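Local coordinates for aminoglycoside N(6')acetyltransferase (Legionella pneumophila subsp. pneumophila, PDB 3F5B), which probably transfers an acetyl group to the 6'-amino group of aminoglycosides, acting as an acyltransferase of the GNAT superfamily, at residues Arg14-Met20 against Thr65-Asp71; Ser112-His117 against Val144-Phe150; Phe124-Val130 against Lys169-Glu173. One frame throughout, in Å; residues are numbered along the deposited sequence. Where two conformers were deposited one is given.

How the interactions relate
Running from the N terminus, interaction 1 closes first: after segment 14-20 the chain makes a largely helical excursion of 44 residues and returns as strand 65-71, so the edge strand of the sheet is paired with its neighbour. Interactions 2 and 3 follow in series with it but cross each other, their segments coming in the order 112-117, 124-130, 144-150, 169-173. Interaction 2 joins helix 109-123 to helix 139-148; interaction 3 ties strand 129-132, which lies between those helices in sequence, to strand 164-171. Interaction 2 touches both others: Met-115 of helix 109-123 packs on Phe-15, Phe-17 and Ala-69, and Phe-150, just past helix 139-148, rests on Val-130 and Leu-170.

Interaction 1: residues Arg14-Met20 against Thr65-Asp71; sequences RFCFKQM and THWIAYD. With PO4 (phosphate ion), chain B; ACT (acetate ion), chain C.
This antiparallel pair forms one end of the mixed GNAT sheet, with edge strand 15-19 against strand 65-71. Both are extended; their axes approach to 4.6 Å at 156°. Cys-16/Tyr-70 and Lys-18/Ile-68 are hydrogen-bonded pairs: Cys-16 N to Tyr-70 O is 3.0 Å and Tyr-70 N to Cys-16 O 2.7 Å; Lys-18 N to Ile-68 O is 3.1 Å and Ile-68 N to Lys-18 O 2.9 Å. Phe-17/Ala-69 and Gln-19/Trp-67 are non-hydrogen-bonded pairs, CA-CA 4.5 and 4.3 Å. Beyond them Met-20 N donates a hydrogen bond to His-66 O at 2.9 Å.

On one face Phe-15 and Phe-17, both chi1 m, lie under helix 109-123; Phe-17 CE1 sits 3.6 Å from Ala-69 CB. The other face carries Cys-16 (t), Lys-18 (chi1 11°, off-well), Ile-68 (t, t) and Tyr-70 (m, chi2 79°), with Cys-16 CB 4.0 Å from Tyr-70 CB and Lys-18 CG 4.2 Å from Tyr-70 CE1. Gln-19 (m, t) lays its CG over the six-membered ring of Trp-67, a CH-pi contact of 3.8 Å to the centroid; Trp-67 (m, chi2 83°) sends NE1 to Thr-81. Met-20, a selenomethionine coiled m, m, m, turns to helices 25-31 and 43-57, its SE 3.8 Å from Ile-68 CB.

At the far end Arg-14, t through chi3, reaches Asp-71 (t) in a two-pronged salt bridge: NE to OD1 2.9 Å, NH2 to OD2 3.1 Å. Tyr-106 also bonds OD2. The guanidinium also bonds two ions, probably from the crystallisation liquor: Arg-14 NH2 to acetate O at 3.0 Å and Arg-14 NH1 to phosphate O3 at 2.9 Å.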
# COMPACT_ATOMS: atom_id res chain seq x y z
N ARG A 14 0.77 17.03 0.64
CA ARG A 14 0.30 17.28 -0.71
C ARG A 14 -0.95 16.45 -1.08
O ARG A 14 -1.83 16.92 -1.79
CB ARG A 14 1.44 16.96 -1.71
CG ARG A 14 1.08 17.30 -3.17
CD ARG A 14 2.10 16.66 -4.13
NE ARG A 14 1.68 16.79 -5.53
CZ ARG A 14 2.53 16.83 -6.56
NH1 ARG A 14 3.85 16.76 -6.33
NH2 ARG A 14 2.07 16.97 -7.80
N PHE A 15 -0.99 15.20 -0.63
CA PHE A 15 -1.99 14.25 -1.06
C PHE A 15 -3.13 14.02 -0.06
O PHE A 15 -2.98 14.27 1.15
CB PHE A 15 -1.33 12.89 -1.34
CG PHE A 15 -0.17 12.97 -2.29
CD1 PHE A 15 -0.34 13.49 -3.57
CD2 PHE A 15 1.08 12.50 -1.91
CE1 PHE A 15 0.73 13.53 -4.46
CE2 PHE A 15 2.17 12.56 -2.79
CZ PHE A 15 1.99 13.08 -4.05
N CYS A 16 -4.24 13.53 -0.60
CA CYS A 16 -5.46 13.25 0.14
C CYS A 16 -5.78 11.78 -0.07
O CYS A 16 -5.57 11.26 -1.16
CB CYS A 16 -6.60 14.10 -0.44
SG CYS A 16 -8.17 13.88 0.40
N PHE A 17 -6.28 11.12 0.97
CA PHE A 17 -6.59 9.68 0.88
C PHE A 17 -8.00 9.43 1.41
O PHE A 17 -8.41 10.02 2.43
CB PHE A 17 -5.56 8.84 1.68
CG PHE A 17 -4.12 9.13 1.32
CD1 PHE A 17 -3.50 8.43 0.30
CD2 PHE A 17 -3.40 10.12 2.02
CE1 PHE A 17 -2.12 8.70 -0.04
CE2 PHE A 17 -2.04 10.42 1.68
CZ PHE A 17 -1.41 9.73 0.64
N LYS A 18 -8.75 8.58 0.72
CA LYS A 18 -10.09 8.21 1.16
C LYS A 18 -10.38 6.77 0.86
O LYS A 18 -9.86 6.23 -0.09
CB LYS A 18 -11.22 9.09 0.57
CG LYS A 18 -10.90 10.05 -0.56
CD LYS A 18 -10.44 11.44 -0.03
CE LYS A 18 -11.59 12.55 0.12
NZ LYS A 18 -12.08 12.82 1.56
N GLN A 19 -11.25 6.18 1.66
CA GLN A 19 -11.77 4.88 1.35
C GLN A 19 -12.54 4.99 0.05
O GLN A 19 -13.19 5.99 -0.24
CB GLN A 19 -12.61 4.33 2.49
CG GLN A 19 -11.71 3.95 3.66
CD GLN A 19 -12.44 3.62 4.95
OE1 GLN A 19 -13.65 3.42 4.96
NE2 GLN A 19 -11.68 3.58 6.07
N MSE A 20 -12.46 3.95 -0.76
CA MSE A 20 -13.16 3.87 -2.03
C MSE A 20 -14.66 3.93 -1.86
O MSE A 20 -15.20 3.39 -0.89
CB MSE A 20 -12.81 2.53 -2.69
CG MSE A 20 -11.38 2.44 -3.15
SE MSE A 20 -11.24 3.32 -4.87
CE MSE A 20 -12.41 2.13 -5.91
N THR A 65 -9.25 -3.09 3.57
CA THR A 65 -9.78 -1.75 3.29
C THR A 65 -9.16 -1.27 1.98
O THR A 65 -7.99 -1.55 1.69
CB THR A 65 -9.42 -0.77 4.42
OG1 THR A 65 -9.95 -1.28 5.65
CG2 THR A 65 -10.03 0.58 4.22
N HIS A 66 -9.98 -0.63 1.16
CA HIS A 66 -9.56 -0.22 -0.18
C HIS A 66 -9.60 1.31 -0.24
O HIS A 66 -10.61 1.92 0.15
CB HIS A 66 -10.47 -0.85 -1.23
CG HIS A 66 -10.34 -2.35 -1.27
ND1 HIS A 66 -9.64 -3.00 -2.27
CD2 HIS A 66 -10.75 -3.31 -0.41
CE1 HIS A 66 -9.66 -4.31 -2.03
NE2 HIS A 66 -10.32 -4.52 -0.91
N TRP A 67 -8.49 1.90 -0.70
CA TRP A 67 -8.27 3.33 -0.66
C TRP A 67 -7.89 3.87 -2.03
O TRP A 67 -7.39 3.13 -2.92
CB TRP A 67 -7.09 3.70 0.28
CG TRP A 67 -7.16 3.18 1.66
CD1 TRP A 67 -6.78 1.94 2.10
CD2 TRP A 67 -7.59 3.90 2.81
NE1 TRP A 67 -6.93 1.85 3.49
CE2 TRP A 67 -7.44 3.04 3.94
CE3 TRP A 67 -8.10 5.20 3.01
CZ2 TRP A 67 -7.79 3.43 5.24
CZ3 TRP A 67 -8.41 5.59 4.31
CH2 TRP A 67 -8.26 4.72 5.41
N ILE A 68 -8.08 5.19 -2.17
CA ILE A 68 -7.68 5.93 -3.37
C ILE A 68 -6.90 7.18 -2.89
O ILE A 68 -7.29 7.82 -1.90
CB ILE A 68 -8.91 6.25 -4.30
CG1 ILE A 68 -8.51 6.96 -5.62
CG2 ILE A 68 -10.03 7.03 -3.59
CD1 ILE A 68 -9.63 6.79 -6.70
N ALA A 69 -5.80 7.50 -3.57
CA ALA A 69 -4.99 8.70 -3.26
C ALA A 69 -5.28 9.75 -4.30
O ALA A 69 -5.34 9.44 -5.50
CB ALA A 69 -3.51 8.34 -3.30
N TYR A 70 -5.40 11.01 -3.84
CA TYR A 70 -5.69 12.15 -4.70
C TYR A 70 -4.56 13.18 -4.63
O TYR A 70 -3.98 13.38 -3.56
CB TYR A 70 -6.98 12.85 -4.24
CG TYR A 70 -8.21 12.17 -4.76
CD1 TYR A 70 -8.71 11.01 -4.16
CD2 TYR A 70 -8.86 12.66 -5.88
CE1 TYR A 70 -9.86 10.37 -4.66
CE2 TYR A 70 -10.00 12.04 -6.39
CZ TYR A 70 -10.48 10.89 -5.77
OH TYR A 70 -11.61 10.30 -6.30
N ASP A 71 -4.28 13.82 -5.76
CA ASP A 71 -3.42 15.00 -5.80
C ASP A 71 -4.39 16.12 -6.22
O ASP A 71 -4.75 16.23 -7.39
CB ASP A 71 -2.33 14.79 -6.84
CG ASP A 71 -1.41 15.99 -6.99
OD1 ASP A 71 -1.23 16.75 -6.00
OD2 ASP A 71 -0.88 16.16 -8.10
P PO4 B . 5.56 18.22 -9.45
O1 PO4 B . 4.78 18.31 -10.77
O2 PO4 B . 4.97 19.26 -8.52
O3 PO4 B . 5.34 16.84 -8.87
O4 PO4 B . 7.04 18.46 -9.59
C ACT C . 2.87 15.72 -11.29
O ACT C . 2.46 16.77 -10.72
OXT ACT C . 2.46 15.57 -12.48
CH3 ACT C . 3.84 14.75 -10.64

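Interaction 2: residues Ser112-His117 against Val144-Phe150; sequences SVQMIH and VYKKAGF. With CHX (cyclohexane), chain D; EDO (1,2-ethanediol), chain I.
A histidine from helix 109-123 bonds the C-terminal end of helix 139-148: His-117 NE2 donates to Ala-148 O at 2.7 Å, nearly straight at 168°. Gly-149, with phi 105°, leaves the helix in a Schellman motif, Phe-150 N bonding Tyr-145 O at 3.0 Å and Gly-149 N bonding Lys-146 O at 3.0 Å. A CB at those angles would jam against the preceding carbonyl, hence the glycine.

Segments 112-117 and 144-148 are regular helix, their axes 9.1 Å apart and crossing at -56°; the nearest CA atoms, of Val-113 and Ala-148, are 5.1 Å apart. Val-113 (t) packs against three residues, CG2 3.7 Å from Val-144 O and 3.6 Å from Lys-147 CB, CG1 4.0 Å from Ala-148 CB. Ile-116 (m, t) reaches with CD1 to Val-144 CG1 at 4.1 Å and Tyr-145 CD1 at 3.8 Å, and with CG2 to Ala-148 CB at 4.2 Å and the edge of Phe-150 at CE2, 4.0 Å. Val-144 (t) puts CG1 3.8 Å from Ser-112 CB, while Ser-112 OG (chi1 m) hydrogen-bonds Gly-108 O, just before the helix begins. At chi1 m and chi2 171° the His-117 ring brings NE2 to the carbonyl.

These helices belong to the GNAT core. Tyr-145 (chi1 m) also lines the pocket holding cyclohexane, its OH 3.2 Å from CHX C4 and weakly hydrogen-bonded to 1,2-ethanediol O2 at 3.0 Å; in relatives, acetyl-CoA binds in this region. Apolar branches fill the crossing; at its rim the imidazole donates through NE2 to a last-turn carbonyl, where helical i to i+4 bonding is running out.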
# COMPACT_ATOMS: atom_id res chain seq x y z
N SER A 112 6.61 8.69 -4.83
CA SER A 112 6.06 7.48 -4.22
C SER A 112 6.39 7.42 -2.73
O SER A 112 5.54 7.06 -1.93
CB SER A 112 6.59 6.23 -4.91
OG SER A 112 6.16 6.21 -6.26
N VAL A 113 7.61 7.81 -2.36
CA VAL A 113 8.03 7.83 -0.97
C VAL A 113 7.17 8.84 -0.22
O VAL A 113 6.67 8.58 0.89
CB VAL A 113 9.55 8.12 -0.83
CG1 VAL A 113 9.92 8.35 0.64
CG2 VAL A 113 10.37 6.94 -1.39
N GLN A 114 6.97 10.01 -0.82
CA GLN A 114 6.18 11.02 -0.15
C GLN A 114 4.76 10.50 0.04
O GLN A 114 4.16 10.68 1.07
CB GLN A 114 6.17 12.32 -0.95
CG GLN A 114 5.38 13.45 -0.25
CD GLN A 114 5.40 14.75 -1.03
OE1 GLN A 114 6.24 14.93 -1.92
NE2 GLN A 114 4.48 15.67 -0.71
N MSE A 115 4.21 9.87 -0.99
CA MSE A 115 2.83 9.36 -0.86
C MSE A 115 2.72 8.30 0.23
O MSE A 115 1.75 8.31 1.03
CB MSE A 115 2.31 8.80 -2.19
CG MSE A 115 0.78 8.53 -2.18
SE MSE A 115 0.38 6.96 -3.26
CE MSE A 115 1.33 5.69 -2.18
N ILE A 116 3.69 7.38 0.25
CA ILE A 116 3.73 6.36 1.28
C ILE A 116 3.74 7.01 2.67
O ILE A 116 2.91 6.68 3.53
CB ILE A 116 4.96 5.40 1.12
CG1 ILE A 116 4.79 4.50 -0.12
CG2 ILE A 116 5.21 4.62 2.43
CD1 ILE A 116 6.06 3.80 -0.58
N HIS A 117 4.65 7.96 2.88
CA HIS A 117 4.76 8.62 4.18
C HIS A 117 3.50 9.39 4.55
O HIS A 117 3.01 9.29 5.69
CB HIS A 117 5.96 9.54 4.27
CG HIS A 117 7.27 8.81 4.27
ND1 HIS A 117 8.47 9.47 4.16
CD2 HIS A 117 7.56 7.49 4.32
CE1 HIS A 117 9.46 8.59 4.17
NE2 HIS A 117 8.93 7.38 4.27
N VAL A 144 12.15 1.68 -3.97
CA VAL A 144 11.27 2.72 -3.39
C VAL A 144 10.93 2.42 -1.92
O VAL A 144 11.01 3.31 -1.08
CB VAL A 144 9.97 2.85 -4.21
CG1 VAL A 144 8.93 3.65 -3.47
CG2 VAL A 144 10.29 3.42 -5.62
N TYR A 145 10.57 1.19 -1.59
CA TYR A 145 10.18 0.94 -0.19
C TYR A 145 11.38 1.12 0.71
O TYR A 145 11.26 1.68 1.80
CB TYR A 145 9.56 -0.45 -0.01
CG TYR A 145 8.37 -0.69 -0.90
CD1 TYR A 145 7.63 0.39 -1.39
CD2 TYR A 145 8.00 -1.97 -1.27
CE1 TYR A 145 6.54 0.20 -2.22
CE2 TYR A 145 6.89 -2.17 -2.09
CZ TYR A 145 6.19 -1.09 -2.56
OH TYR A 145 5.11 -1.26 -3.37
N LYS A 146 12.57 0.67 0.28
CA LYS A 146 13.78 0.92 1.07
C LYS A 146 14.00 2.43 1.27
O LYS A 146 14.37 2.86 2.36
CB LYS A 146 15.03 0.28 0.45
CG LYS A 146 15.14 -1.23 0.68
CD LYS A 146 16.57 -1.73 0.51
CE LYS A 146 16.80 -2.20 -0.89
NZ LYS A 146 18.12 -2.86 -0.97
N LYS A 147 13.81 3.21 0.21
CA LYS A 147 13.91 4.68 0.27
C LYS A 147 12.95 5.28 1.30
O LYS A 147 13.28 6.26 1.94
CB LYS A 147 13.57 5.31 -1.09
CG LYS A 147 14.71 5.99 -1.82
CD LYS A 147 14.22 6.66 -3.13
CE LYS A 147 14.06 8.19 -3.04
NZ LYS A 147 15.39 8.90 -2.92
N ALA A 148 11.77 4.67 1.42
CA ALA A 148 10.73 5.10 2.35
C ALA A 148 11.05 4.69 3.77
O ALA A 148 10.41 5.16 4.71
CB ALA A 148 9.35 4.55 1.91
N GLY A 149 12.07 3.86 3.95
CA GLY A 149 12.45 3.44 5.31
C GLY A 149 12.06 2.03 5.68
O GLY A 149 12.32 1.60 6.81
N PHE A 150 11.44 1.29 4.75
CA PHE A 150 11.13 -0.13 4.99
C PHE A 150 12.41 -0.97 5.01
O PHE A 150 13.32 -0.76 4.20
CB PHE A 150 10.19 -0.71 3.93
CG PHE A 150 8.74 -0.32 4.10
CD1 PHE A 150 7.86 -1.13 4.82
CD2 PHE A 150 8.25 0.84 3.49
CE1 PHE A 150 6.53 -0.80 4.97
CE2 PHE A 150 6.90 1.21 3.63
CZ PHE A 150 6.02 0.38 4.37
C1 CHX D . 2.82 -5.11 -5.67
C2 CHX D . 2.04 -3.84 -5.32
C3 CHX D . 1.75 -3.76 -3.81
C4 CHX D . 3.04 -3.62 -3.00
C5 CHX D . 4.24 -4.33 -3.65
C6 CHX D . 3.86 -5.49 -4.59
C1 EDO I . 7.35 1.04 -6.95
O1 EDO I . 7.74 1.17 -8.33
C2 EDO I . 5.86 1.32 -6.79
O2 EDO I . 5.21 0.33 -5.97

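Interaction 3: residues Phe124-Val130 against Lys169-Glu173; sequences FSDTKIV and KLCIE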
# COMPACT_ATOMS: atom_id res chain seq x y z
N PHE A 124 -2.69 6.12 9.57
CA PHE A 124 -2.22 5.09 10.50
C PHE A 124 -1.21 5.63 11.48
O PHE A 124 -0.32 4.91 11.91
CB PHE A 124 -1.66 3.90 9.70
CG PHE A 124 -2.71 3.19 8.88
CD1 PHE A 124 -3.56 2.27 9.48
CD2 PHE A 124 -2.88 3.48 7.53
CE1 PHE A 124 -4.56 1.61 8.74
CE2 PHE A 124 -3.89 2.85 6.77
CZ PHE A 124 -4.73 1.91 7.38
N SER A 125 -1.36 6.90 11.84
CA SER A 125 -0.42 7.55 12.74
C SER A 125 -0.34 6.89 14.13
O SER A 125 0.66 7.02 14.83
CB SER A 125 -0.79 9.03 12.87
OG SER A 125 -1.97 9.15 13.64
N ASP A 126 -1.42 6.22 14.50
CA ASP A 126 -1.63 5.49 15.75
C ASP A 126 -1.13 4.03 15.68
O ASP A 126 -1.13 3.30 16.67
CB ASP A 126 -3.14 5.43 15.95
CG ASP A 126 -3.87 5.23 14.60
OD1 ASP A 126 -3.41 4.42 13.76
OD2 ASP A 126 -4.89 5.91 14.38
N THR A 127 -0.74 3.59 14.49
CA THR A 127 -0.27 2.24 14.28
C THR A 127 1.24 2.15 14.55
O THR A 127 1.97 3.13 14.38
CB THR A 127 -0.65 1.82 12.84
OG1 THR A 127 -2.07 1.79 12.74
CG2 THR A 127 -0.08 0.47 12.45
N LYS A 128 1.72 0.99 15.00
CA LYS A 128 3.15 0.84 15.32
C LYS A 128 4.00 0.44 14.13
O LYS A 128 5.10 0.93 13.94
CB LYS A 128 3.34 -0.18 16.45
CG LYS A 128 3.45 0.44 17.84
CD LYS A 128 2.21 1.26 18.21
CE LYS A 128 2.60 2.56 18.90
NZ LYS A 128 3.23 3.50 17.92
N ILE A 129 3.48 -0.46 13.30
CA ILE A 129 4.28 -1.20 12.32
C ILE A 129 3.49 -1.30 11.04
O ILE A 129 2.29 -1.60 11.09
CB ILE A 129 4.57 -2.65 12.86
CG1 ILE A 129 5.29 -2.59 14.22
CG2 ILE A 129 5.34 -3.52 11.82
CD1 ILE A 129 6.69 -2.00 14.14
N VAL A 130 4.13 -0.99 9.90
CA VAL A 130 3.57 -1.25 8.57
C VAL A 130 4.39 -2.34 7.90
O VAL A 130 5.62 -2.33 7.96
CB VAL A 130 3.55 0.02 7.63
CG1 VAL A 130 2.95 -0.33 6.24
CG2 VAL A 130 2.76 1.16 8.28
N LYS A 169 9.40 -4.15 6.66
CA LYS A 169 8.76 -3.60 7.84
C LYS A 169 9.21 -2.15 8.03
O LYS A 169 10.39 -1.81 7.80
CB LYS A 169 9.11 -4.46 9.07
CG LYS A 169 8.66 -3.91 10.42
CD LYS A 169 9.26 -4.69 11.61
CE LYS A 169 10.64 -4.18 11.98
NZ LYS A 169 11.40 -4.98 13.04
N LEU A 170 8.25 -1.30 8.41
CA LEU A 170 8.52 0.10 8.73
C LEU A 170 8.01 0.45 10.13
O LEU A 170 6.88 0.12 10.47
CB LEU A 170 7.89 1.03 7.69
CG LEU A 170 7.97 2.55 7.89
CD1 LEU A 170 9.40 3.01 8.00
CD2 LEU A 170 7.28 3.24 6.73
N CYS A 171 8.85 1.12 10.91
CA CYS A 171 8.45 1.58 12.24
C CYS A 171 7.86 2.99 12.17
O CYS A 171 8.56 3.96 11.88
CB CYS A 171 9.64 1.53 13.20
SG CYS A 171 9.33 2.35 14.76
N ILE A 172 6.56 3.10 12.45
CA ILE A 172 5.86 4.38 12.35
C ILE A 172 6.48 5.45 13.26
O ILE A 172 6.61 6.61 12.86
CB ILE A 172 4.33 4.20 12.53
CG1 ILE A 172 3.82 3.23 11.43
CG2 ILE A 172 3.57 5.54 12.59
CD1 ILE A 172 2.30 3.10 11.32
N GLU A 173 6.93 5.06 14.45
CA GLU A 173 7.51 6.03 15.36
C GLU A 173 8.89 6.53 14.91
O GLU A 173 9.21 7.70 15.10
CB GLU A 173 7.50 5.53 16.81
CG GLU A 173 6.08 5.47 17.45
CD GLU A 173 5.33 6.82 17.52
OE1 GLU A 173 5.89 7.84 17.98
OE2 GLU A 173 4.13 6.87 17.13
O HOH W 1 2.52 5.20 15.89
O HOH W 2 6.42 2.57 15.69
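Ile-172, Val-130 and Lys-128 carry this contact, which aligns the start of strand 129-132 with the end of strand 164-171 in the GNAT sheet. Ile-172, the first residue of helix 172-178, loses 108 Å². Its m, t side chain lays CD1 against the carbonyls at the two ends of the type I turn from Phe-124 to Thr-127, 3.2 Å from Phe-124 O and 3.1 Å from Thr-127 O, with Val-130 CG2 at 3.6 Å; Ile-120 of helix 109-123 backs it. Val-130 is the hydrogen-bonded partner of Leu-170: Val-130 N to Leu-170 O is 3.0 Å, Leu-170 N to Val-130 O 2.9 Å. Both side chains face the same helix through Ile-120.

Lys-128 continues the pairing past the strand, since its O accepts Ile-172 N at 3.0 Å. The same carbonyl accepts a hydrogen bond from water 2 at 2.7 Å, which accepts from Glu-173 N at 2.8 Å. The lysine's tail folds back, NZ making a long salt bridge of 3.6 Å to Glu-173 OE2; water 1, accepting from Lys-128 NZ at 2.7 Å, lies 2.6 Å from both Glu-173 OE2 and Thr-127 O. Lys-176 also forms a salt bridge to OE2.

The strand-to-helix junction combines a buried apolar plug with polar groups outside it: the carbonyls of Thr-127 and Lys-128 and two waters link the start of helix 172-178 to segment 124-130.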